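Local coordinates for CurJ (Moorea producens 3L, PDB 5TZ6), which probably catalyses, through its dehydratase domain, the vinylogous dehydration of a polyketide intermediate in curacin biosynthesis, at residues L148-L151 / E152-A156. The protein carries 1 engineered substitution. Numbering follows the deposited sequence.
Sequences LIPL and EEIQA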
ATOM      1  N   LEU A 148     -38.818  -4.955  10.717  1.00168.24           N
ATOM      2  CA  LEU A 148     -38.594  -5.972  11.752  1.00156.04           C
ATOM      3  C   LEU A 148     -39.804  -6.893  11.979  1.00156.77           C
ATOM      4  O   LEU A 148     -40.413  -6.821  13.047  1.00158.24           O
ATOM      5  CB  LEU A 148     -38.244  -5.300  13.086  1.00152.01           C
ATOM      6  CG  LEU A 148     -37.722  -6.109  14.279  1.00143.98           C
ATOM      7  CD1 LEU A 148     -37.565  -7.586  13.949  1.00141.60           C
ATOM      8  CD2 LEU A 148     -36.402  -5.527  14.765  1.00131.21           C
ATOM      9  N   ILE A 149     -40.175  -7.756  11.028  1.00145.35           N
ATOM     10  CA  ILE A 149     -39.595  -7.855   9.694  1.00140.35           C
ATOM     11  C   ILE A 149     -40.722  -7.982   8.665  1.00136.36           C
ATOM     12  O   ILE A 149     -40.666  -7.345   7.612  1.00139.48           O
ATOM     13  CB  ILE A 149     -38.625  -9.048   9.558  1.00138.37           C
ATOM     14  CG1 ILE A 149     -37.776  -9.209  10.818  1.00141.02           C
ATOM     15  CG2 ILE A 149     -37.747  -8.890   8.316  1.00128.33           C
ATOM     16  CD1 ILE A 149     -38.488  -9.948  11.929  1.00144.36           C
ATOM     17  N   PRO A 150     -41.753  -8.808   8.951  1.00128.51           N
ATOM     18  CA  PRO A 150     -42.066  -9.726  10.058  1.00126.02           C
ATOM     19  C   PRO A 150     -41.902 -11.207   9.694  1.00117.31           C
ATOM     20  O   PRO A 150     -42.411 -11.635   8.657  1.00116.72           O
ATOM     21  CB  PRO A 150     -43.540  -9.418  10.353  1.00134.73           C
ATOM     22  CG  PRO A 150     -44.052  -8.640   9.128  1.00133.80           C
ATOM     23  CD  PRO A 150     -42.945  -8.614   8.114  1.00125.72           C
ATOM     24  N   LEU A 151     -41.233 -11.986  10.549  1.00109.59           N
ATOM     25  CA  LEU A 151     -40.838 -13.339  10.162  1.00104.86           C
ATOM     26  C   LEU A 151     -42.017 -14.305  10.119  1.00109.49           C
ATOM     27  O   LEU A 151     -42.040 -15.204   9.267  1.00109.48           O
ATOM     28  CB  LEU A 151     -39.762 -13.863  11.115  1.00105.07           C
ATOM     29  CG  LEU A 151     -39.448 -15.362  11.069  1.00106.22           C
ATOM     30  CD1 LEU A 151     -39.239 -15.857   9.646  1.00104.20           C
ATOM     31  CD2 LEU A 151     -38.226 -15.671  11.922  1.00116.57           C
ATOM     32  N   GLU A 152     -43.000 -14.148  11.007  1.00119.66           N
ATOM     33  CA  GLU A 152     -44.135 -15.067  10.990  1.00123.58           C
ATOM     34  C   GLU A 152     -45.158 -14.678   9.926  1.00121.39           C
ATOM     35  O   GLU A 152     -45.751 -15.554   9.287  1.00122.09           O
ATOM     36  CB  GLU A 152     -44.793 -15.146  12.371  1.00133.79           C
ATOM     37  CG  GLU A 152     -45.114 -13.803  13.006  1.00144.53           C
ATOM     38  CD  GLU A 152     -43.932 -13.222  13.762  1.00150.48           C
ATOM     39  OE1 GLU A 152     -43.732 -13.608  14.937  1.00158.89           O
ATOM     40  OE2 GLU A 152     -43.183 -12.411  13.176  1.00143.29           O
ATOM     41  N   GLU A 153     -45.379 -13.376   9.720  1.00124.37           N
ATOM     42  CA  GLU A 153     -46.218 -12.941   8.607  1.00126.29           C
ATOM     43  C   GLU A 153     -45.696 -13.453   7.270  1.00117.01           C
ATOM     44  O   GLU A 153     -46.487 -13.761   6.371  1.00114.16           O
ATOM     45  CB  GLU A 153     -46.315 -11.416   8.581  1.00129.56           C
ATOM     46  CG  GLU A 153     -47.688 -10.877   8.929  1.00143.21           C
ATOM     47  CD  GLU A 153     -48.746 -11.320   7.937  1.00147.11           C
ATOM     48  OE1 GLU A 153     -49.944 -11.298   8.292  1.00156.48           O
ATOM     49  OE2 GLU A 153     -48.379 -11.699   6.805  1.00138.71           O
ATOM     50  N   ILE A 154     -44.376 -13.575   7.127  1.00107.46           N
ATOM     51  CA  ILE A 154     -43.806 -14.019   5.861  1.00 96.88           C
ATOM     52  C   ILE A 154     -43.921 -15.530   5.718  1.00 93.52           C
ATOM     53  O   ILE A 154     -44.182 -16.043   4.624  1.00 88.93           O
ATOM     54  CB  ILE A 154     -42.349 -13.543   5.735  1.00 91.34           C
ATOM     55  CG1 ILE A 154     -42.305 -12.029   5.497  1.00 90.64           C
ATOM     56  CG2 ILE A 154     -41.643 -14.288   4.619  1.00 80.82           C
ATOM     57  CD1 ILE A 154     -40.922 -11.421   5.643  1.00 86.37           C
ATOM     58  N   GLN A 155     -43.719 -16.268   6.810  1.00 99.31           N
ATOM     59  CA  GLN A 155     -43.885 -17.716   6.756  1.00 99.53           C
ATOM     60  C   GLN A 155     -45.306 -18.124   6.392  1.00101.55           C
ATOM     61  O   GLN A 155     -45.527 -19.288   6.045  1.00102.39           O
ATOM     62  CB  GLN A 155     -43.474 -18.342   8.090  1.00103.01           C
ATOM     63  CG  GLN A 155     -41.973 -18.554   8.208  1.00101.77           C
ATOM     64  CD  GLN A 155     -41.525 -18.822   9.626  1.00108.24           C
ATOM     65  OE1 GLN A 155     -40.340 -18.718   9.942  1.00108.03           O
ATOM     66  NE2 GLN A 155     -42.470 -19.163  10.491  1.00119.18           N
ATOM     67  N   ALA A 156     -46.263 -17.196   6.447  1.00105.04           N
ATOM     68  CA  ALA A 156     -47.637 -17.468   6.049  1.00102.34           C
ATOM     69  C   ALA A 156     -47.844 -17.304   4.548  1.00108.94           C
ATOM     70  O   ALA A 156     -48.565 -18.096   3.933  1.00124.49           O
ATOM     71  CB  ALA A 156     -48.594 -16.548   6.812  1.00107.63           C
TER
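The carbonyl oxygen of Pro-150 is where the first turn of helix 151-157 closes: Ile-154 N donates to Pro-150 O over 3.2 Å, with a bent N-H...O angle of 140°. The same oxygen lies against the side chain of its donor, Ile-154 CG1 coming to 3.2 Å from Pro-150 O. Ile-154 carries CG1 beside its own backbone N (chi1 -72°), which brings that branch back over the N-cap residue. One step on, Gln-155 N bonds to Leu-151 O, a straighter bond that carries the i to i+4 pattern on. On the outer side of the turn, the Pro-150 ring and Glu-153 run alongside each other, Pro-150 CG meeting Glu-153 CB at 3.6 Å.

Leu-151 and Gln-155 form the other pairing. Gln-155 reaches back, stretched out beyond CG, and its OE1 sits 3.1 Å from Leu-151 CD1, a tight contact of the amide oxygen with a methyl group, not a hydrogen bond. Both side chains rest on Trp-260 of strand 258-267, and Leu-151 also touches Phe-282 of strand 274-282; Ile-154, the buried member, packs on Tyr-262 and Leu-196. Cut back to an alanine, Leu-151 would lose its isobutyl branches, which is likely to open a gap beside Trp-260 and Phe-282 and leave the Gln-155 amide less firmly held on that side.

The helix start is thus two-faced, with apolar branches turned to the strands of the hot-dog domain and Glu-152 and Glu-153 exposed in the first turn, where their negative charges probably suit the positive end of the helix dipole.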